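N-acetylcysteine deacetylase (Bacillus subtilis, PDB 1YSJ) probably catalyses the deacetylation of N-acetylcysteine to cysteine and acetate, using two divalent metal ions per subunit, in the pathway that recovers sulfur from S-(2-succino)cysteine. Local coordinates at residues P73-G78 with R164-A169; T77-E82 with F151-A156. The protein carries 1 engineered substitution. All blocks are in the same frame, centred on the assembly; numbering follows the deposited sequence.

Contact 1: P73-G78 with R164-A169; sequences PQLKTG and RKVLEA. Engineered in segment 73-78: Gly78 (natural residue Ala).
Gln74 and Ala169 bring the two backbones nearest each other, their CA atoms 6.5 Å apart, where the irregular loop 73-78 passes the C-terminal end of helix 162-168. At that distance the backbones do not pair, and side chains bridge the space between them. Leu75 does most of the work. With CG turned away from its own carbonyl carbon (chi1 -77°), its two methyls part over the helix: CD2 lies 4.1 Å from Lys165 CB, at the root of the lysine, while CD1 meets Val166 CG2 at 4.2 Å. The branch point CG faces the methyl of Ala169, at 4.4 Å from CB. This loop leads into strand 79-84 of the mixed sheet in the metal-binding M20 peptidase fold, and the helix packs on the same sheet, Val166 also touching Ile152 and Gln154 of strand 148-154. Farther out, Gln74 reaches across at full stretch, CG opposite the backbone N (chi1 -179°), which sets its OE1 beside the last helical turn, 3.7 Å from Ala169 CA. At the exposed margin Lys76 NZ and Lys165 NZ stand 5.9 Å apart, a spacing at which their like charges would probably repel mildly.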
loop_
_atom_site.group_PDB
_atom_site.type_symbol
_atom_site.label_atom_id
_atom_site.label_comp_id
_atom_site.label_asym_id
_atom_site.label_seq_id
_atom_site.Cartn_x
_atom_site.Cartn_y
_atom_site.Cartn_z
ATOM N N PRO A 73 22.582 -1.710 -37.845
ATOM C CA PRO A 73 23.275 -0.859 -36.870
ATOM C C PRO A 73 22.398 -0.442 -35.689
ATOM O O PRO A 73 22.911 -0.260 -34.580
ATOM C CB PRO A 73 23.687 0.370 -37.694
ATOM C CG PRO A 73 23.589 -0.053 -39.119
ATOM C CD PRO A 73 22.489 -1.058 -39.165
ATOM N N GLN A 74 21.092 -0.310 -35.926
ATOM C CA GLN A 74 20.133 0.045 -34.869
ATOM C C GLN A 74 20.046 -1.013 -33.755
ATOM O O GLN A 74 19.700 -0.691 -32.623
ATOM C CB GLN A 74 18.744 0.355 -35.455
ATOM C CG GLN A 74 17.692 0.764 -34.422
ATOM C CD GLN A 74 16.494 1.489 -35.023
ATOM O OE1 GLN A 74 15.660 0.888 -35.702
ATOM N NE2 GLN A 74 16.394 2.787 -34.746
ATOM N N LEU A 75 20.368 -2.265 -34.076
ATOM C CA LEU A 75 20.454 -3.317 -33.060
ATOM C C LEU A 75 21.861 -3.409 -32.489
ATOM O O LEU A 75 22.725 -4.075 -33.067
ATOM C CB LEU A 75 20.031 -4.679 -33.625
ATOM C CG LEU A 75 18.542 -4.968 -33.822
ATOM C CD1 LEU A 75 18.368 -6.328 -34.486
ATOM C CD2 LEU A 75 17.775 -4.916 -32.500
ATOM N N LYS A 76 22.080 -2.742 -31.357
ATOM C CA LYS A 76 23.377 -2.745 -30.672
ATOM C C LYS A 76 23.740 -4.166 -30.259
ATOM O O LYS A 76 24.857 -4.628 -30.502
ATOM C CB LYS A 76 23.367 -1.835 -29.436
ATOM C CG LYS A 76 22.603 -0.507 -29.584
ATOM C CD LYS A 76 21.218 -0.551 -28.907
ATOM C CE LYS A 76 20.142 -1.098 -29.833
ATOM N NZ LYS A 76 18.992 -1.743 -29.132
ATOM N N THR A 77 22.786 -4.853 -29.636
ATOM C CA THR A 77 22.939 -6.269 -29.319
ATOM C C THR A 77 21.924 -7.077 -30.119
ATOM O O THR A 77 20.848 -6.585 -30.465
ATOM C CB THR A 77 22.780 -6.557 -27.807
ATOM O OG1 THR A 77 21.471 -6.166 -27.381
ATOM C CG2 THR A 77 23.820 -5.795 -26.986
ATOM N N GLY A 78 22.269 -8.321 -30.410
ATOM C CA GLY A 78 21.429 -9.155 -31.257
ATOM C C GLY A 78 22.077 -9.302 -32.614
ATOM O O GLY A 78 22.820 -8.422 -33.056
ATOM N N ARG A 164 10.097 -5.974 -30.313
ATOM C CA ARG A 164 9.689 -4.662 -30.808
ATOM C C ARG A 164 10.840 -3.922 -31.501
ATOM O O ARG A 164 10.625 -3.280 -32.528
ATOM C CB ARG A 164 9.099 -3.812 -29.678
ATOM C CG ARG A 164 8.440 -2.515 -30.142
ATOM C CD ARG A 164 7.801 -1.756 -28.981
ATOM N NE ARG A 164 6.441 -2.226 -28.696
ATOM C CZ ARG A 164 6.116 -3.079 -27.725
ATOM N NH1 ARG A 164 7.044 -3.578 -26.913
ATOM N NH2 ARG A 164 4.848 -3.435 -27.562
ATOM N N LYS A 165 12.048 -4.022 -30.944
ATOM C CA LYS A 165 13.246 -3.408 -31.533
ATOM C C LYS A 165 13.618 -4.031 -32.880
ATOM O O LYS A 165 14.006 -3.322 -33.811
ATOM C CB LYS A 165 14.439 -3.504 -30.572
ATOM C CG LYS A 165 14.312 -2.686 -29.288
ATOM C CD LYS A 165 14.368 -1.185 -29.555
ATOM C CE LYS A 165 14.180 -0.388 -28.275
ATOM N NZ LYS A 165 13.762 1.014 -28.561
ATOM N N VAL A 166 13.497 -5.359 -32.959
ATOM C CA VAL A 166 13.729 -6.137 -34.176
ATOM C C VAL A 166 12.738 -5.727 -35.274
ATOM O O VAL A 166 13.138 -5.472 -36.416
ATOM C CB VAL A 166 13.629 -7.673 -33.887
ATOM C CG1 VAL A 166 13.506 -8.490 -35.176
ATOM C CG2 VAL A 166 14.814 -8.151 -33.038
ATOM N N LEU A 167 11.453 -5.658 -34.919
ATOM C CA LEU A 167 10.405 -5.240 -35.855
ATOM C C LEU A 167 10.647 -3.830 -36.375
ATOM O O LEU A 167 10.565 -3.583 -37.584
ATOM C CB LEU A 167 9.014 -5.338 -35.212
ATOM C CG LEU A 167 8.347 -6.720 -35.176
ATOM C CD1 LEU A 167 7.200 -6.761 -34.178
ATOM C CD2 LEU A 167 7.858 -7.130 -36.561
ATOM N N GLU A 168 10.963 -2.917 -35.458
ATOM C CA GLU A 168 11.202 -1.510 -35.798
ATOM C C GLU A 168 12.492 -1.297 -36.599
ATOM O O GLU A 168 12.671 -0.258 -37.236
ATOM C CB GLU A 168 11.200 -0.646 -34.532
ATOM C CG GLU A 168 9.822 -0.518 -33.886
ATOM C CD GLU A 168 9.865 0.051 -32.477
ATOM O OE1 GLU A 168 8.859 0.665 -32.054
ATOM O OE2 GLU A 168 10.898 -0.109 -31.796
ATOM N N ALA A 169 13.380 -2.288 -36.562
ATOM C CA ALA A 169 14.624 -2.261 -37.329
ATOM C C ALA A 169 14.407 -2.686 -38.778
ATOM O O ALA A 169 15.323 -2.599 -39.594
ATOM C CB ALA A 169 15.683 -3.141 -36.662
#

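Contact 2: T77-E82 with F151-A156; sequences TGVIAE and FIFQPA. Engineered in segment 77-82: Gly78 (natural residue Ala).
Val79 with Phe153 and Ala81 with Phe151 form the hydrogen-bonded pairs of an antiparallel ladder within the mixed sheet of the M20 metal-binding fold, with Ile80 and Ile152 as the non-hydrogen-bonded pair between them; the strand segments run at 171° to each other. Of the four backbone bonds, Val79 N to Phe153 O (3.0 Å) and Ala81 N to Phe151 O (2.9 Å) arrive on carbonyl lone pairs. Phe153 N approaches Val79 O almost head-on, whereas Phe151 N comes to Ala81 O from above the carbonyl plane. A CA-H...O contact from Ile80 CA to Phe151 O, 3.3 Å, adds to the ladder.

Apolar contacts lie on both faces. Val79 and Ala81 share one with both phenylalanines, the CB atoms of Val79 and Phe153 meeting at 4.1 Å; chi1 of -63° swings the Phe153 ring so that Val79 O sits at its edge, in plane, 3.4 Å from CD1. On the other face Ile80 CD1 touches Ile152 CG2.

The ladder runs out at Pro155, whose side chain is about 9 Å from that of the nickel ligand His124. Its ring lies obliquely across Thr77, CB 3.4 Å from Thr77 OG1, a hydroxyl hydrogen-bonded to Glu51, CG 3.4 Å from Thr77 O, and CD near the CA of the engineered Gly78. An alanine here would lack CG and CD, and would probably leave a gap beside both.

Helix 52-64 covers Val79 and helix 124-139 the two phenylalanines, while helix 162-168 packs against Ile152 on the opposite face; strands 68-69 and 91-97 continue the sheet on either side.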
loop_
_atom_site.group_PDB
_atom_site.type_symbol
_atom_site.label_atom_id
_atom_site.label_comp_id
_atom_site.label_asym_id
_atom_site.label_seq_id
_atom_site.Cartn_x
_atom_site.Cartn_y
_atom_site.Cartn_z
ATOM N N THR A 77 22.786 -4.853 -29.636
ATOM C CA THR A 77 22.939 -6.269 -29.319
ATOM C C THR A 77 21.924 -7.077 -30.119
ATOM O O THR A 77 20.848 -6.585 -30.465
ATOM C CB THR A 77 22.780 -6.557 -27.807
ATOM O OG1 THR A 77 21.471 -6.166 -27.381
ATOM C CG2 THR A 77 23.820 -5.795 -26.986
ATOM N N GLY A 78 22.269 -8.321 -30.410
ATOM C CA GLY A 78 21.429 -9.155 -31.257
ATOM C C GLY A 78 22.077 -9.302 -32.614
ATOM O O GLY A 78 22.820 -8.422 -33.056
ATOM N N VAL A 79 21.804 -10.424 -33.271
ATOM C CA VAL A 79 22.454 -10.758 -34.532
ATOM C C VAL A 79 21.400 -11.197 -35.530
ATOM O O VAL A 79 20.521 -12.002 -35.207
ATOM C CB VAL A 79 23.522 -11.884 -34.349
ATOM C CG1 VAL A 79 24.235 -12.190 -35.659
ATOM C CG2 VAL A 79 24.538 -11.505 -33.285
ATOM N N ILE A 80 21.485 -10.646 -36.738
ATOM C CA ILE A 80 20.628 -11.052 -37.841
ATOM C C ILE A 80 21.504 -11.680 -38.914
ATOM O O ILE A 80 22.435 -11.054 -39.416
ATOM C CB ILE A 80 19.815 -9.864 -38.435
ATOM C CG1 ILE A 80 19.214 -8.974 -37.327
ATOM C CG2 ILE A 80 18.746 -10.370 -39.421
ATOM C CD1 ILE A 80 18.202 -9.663 -36.381
ATOM N N ALA A 81 21.203 -12.928 -39.247
ATOM C CA ALA A 81 21.941 -13.663 -40.262
ATOM C C ALA A 81 20.979 -14.142 -41.344
ATOM O O ALA A 81 19.760 -14.118 -41.158
ATOM C CB ALA A 81 22.692 -14.836 -39.626
ATOM N N GLU A 82 21.528 -14.579 -42.474
ATOM C CA GLU A 82 20.712 -14.956 -43.622
ATOM C C GLU A 82 21.384 -16.056 -44.439
ATOM O O GLU A 82 22.580 -15.984 -44.724
ATOM C CB GLU A 82 20.441 -13.720 -44.493
ATOM C CG GLU A 82 19.510 -13.942 -45.676
ATOM C CD GLU A 82 18.992 -12.637 -46.278
ATOM O OE1 GLU A 82 18.137 -11.982 -45.641
ATOM O OE2 GLU A 82 19.428 -12.277 -47.398
ATOM N N PHE A 151 17.834 -15.543 -39.889
ATOM C CA PHE A 151 17.992 -15.925 -38.486
ATOM C C PHE A 151 18.015 -14.698 -37.585
ATOM O O PHE A 151 18.757 -13.742 -37.824
ATOM C CB PHE A 151 19.253 -16.775 -38.286
ATOM C CG PHE A 151 19.218 -18.077 -39.025
ATOM C CD1 PHE A 151 19.619 -18.147 -40.359
ATOM C CD2 PHE A 151 18.770 -19.235 -38.395
ATOM C CE1 PHE A 151 19.581 -19.351 -41.050
ATOM C CE2 PHE A 151 18.727 -20.443 -39.079
ATOM C CZ PHE A 151 19.130 -20.502 -40.411
ATOM N N ILE A 152 17.188 -14.746 -36.549
ATOM C CA ILE A 152 17.007 -13.641 -35.624
ATOM C C ILE A 152 17.481 -14.062 -34.235
ATOM O O ILE A 152 16.883 -14.930 -33.591
ATOM C CB ILE A 152 15.517 -13.185 -35.579
ATOM C CG1 ILE A 152 15.068 -12.709 -36.962
ATOM C CG2 ILE A 152 15.299 -12.088 -34.530
ATOM C CD1 ILE A 152 13.566 -12.570 -37.115
ATOM N N PHE A 153 18.575 -13.456 -33.794
ATOM C CA PHE A 153 19.061 -13.657 -32.439
ATOM C C PHE A 153 18.699 -12.409 -31.645
ATOM O O PHE A 153 19.376 -11.388 -31.704
ATOM C CB PHE A 153 20.561 -13.986 -32.429
ATOM C CG PHE A 153 20.896 -15.275 -33.143
ATOM C CD1 PHE A 153 21.194 -15.278 -34.506
ATOM C CD2 PHE A 153 20.892 -16.486 -32.459
ATOM C CE1 PHE A 153 21.491 -16.460 -35.175
ATOM C CE2 PHE A 153 21.189 -17.684 -33.120
ATOM C CZ PHE A 153 21.489 -17.669 -34.480
ATOM N N GLN A 154 17.595 -12.519 -30.918
ATOM C CA GLN A 154 16.891 -11.380 -30.372
ATOM C C GLN A 154 17.296 -11.058 -28.934
ATOM O O GLN A 154 17.278 -11.937 -28.070
ATOM C CB GLN A 154 15.381 -11.647 -30.444
ATOM C CG GLN A 154 14.524 -10.586 -29.774
ATOM C CD GLN A 154 13.195 -11.116 -29.299
ATOM O OE1 GLN A 154 12.414 -11.667 -30.083
ATOM N NE2 GLN A 154 12.915 -10.939 -28.009
ATOM N N PRO A 155 17.623 -9.782 -28.663
ATOM C CA PRO A 155 17.915 -9.386 -27.285
ATOM C C PRO A 155 16.625 -9.161 -26.506
ATOM O O PRO A 155 15.561 -9.058 -27.108
ATOM C CB PRO A 155 18.640 -8.050 -27.463
ATOM C CG PRO A 155 18.039 -7.471 -28.706
ATOM C CD PRO A 155 17.714 -8.642 -29.600
ATOM N N ALA A 156 16.727 -9.116 -25.178
ATOM C CA ALA A 156 15.675 -8.549 -24.324
ATOM C C ALA A 156 14.282 -9.206 -24.415
ATOM O O ALA A 156 13.259 -8.506 -24.423
ATOM C CB ALA A 156 15.572 -7.031 -24.559
#

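From the N terminus, the chain passes strand 68-69 and enters the loop 73-78, which runs straight into strand 79-84, so both contacts start from one continuous piece sharing Thr77 and Gly78. Contact 2 closes first, when strand 148-154 returns beside strand 79-84 after an excursion that includes strand 91-97 and helix 124-139. Contact 1 closes a little later, on helix 162-168, and its loop encloses that of contact 2: the two nest without crossing. They also touch, Leu75 CD1 packing 3.8 Å from Ile80 CD1. Together they tie the loop to the paired strands 79-84 and 148-154 and to helix 162-168 on one face of the sheet.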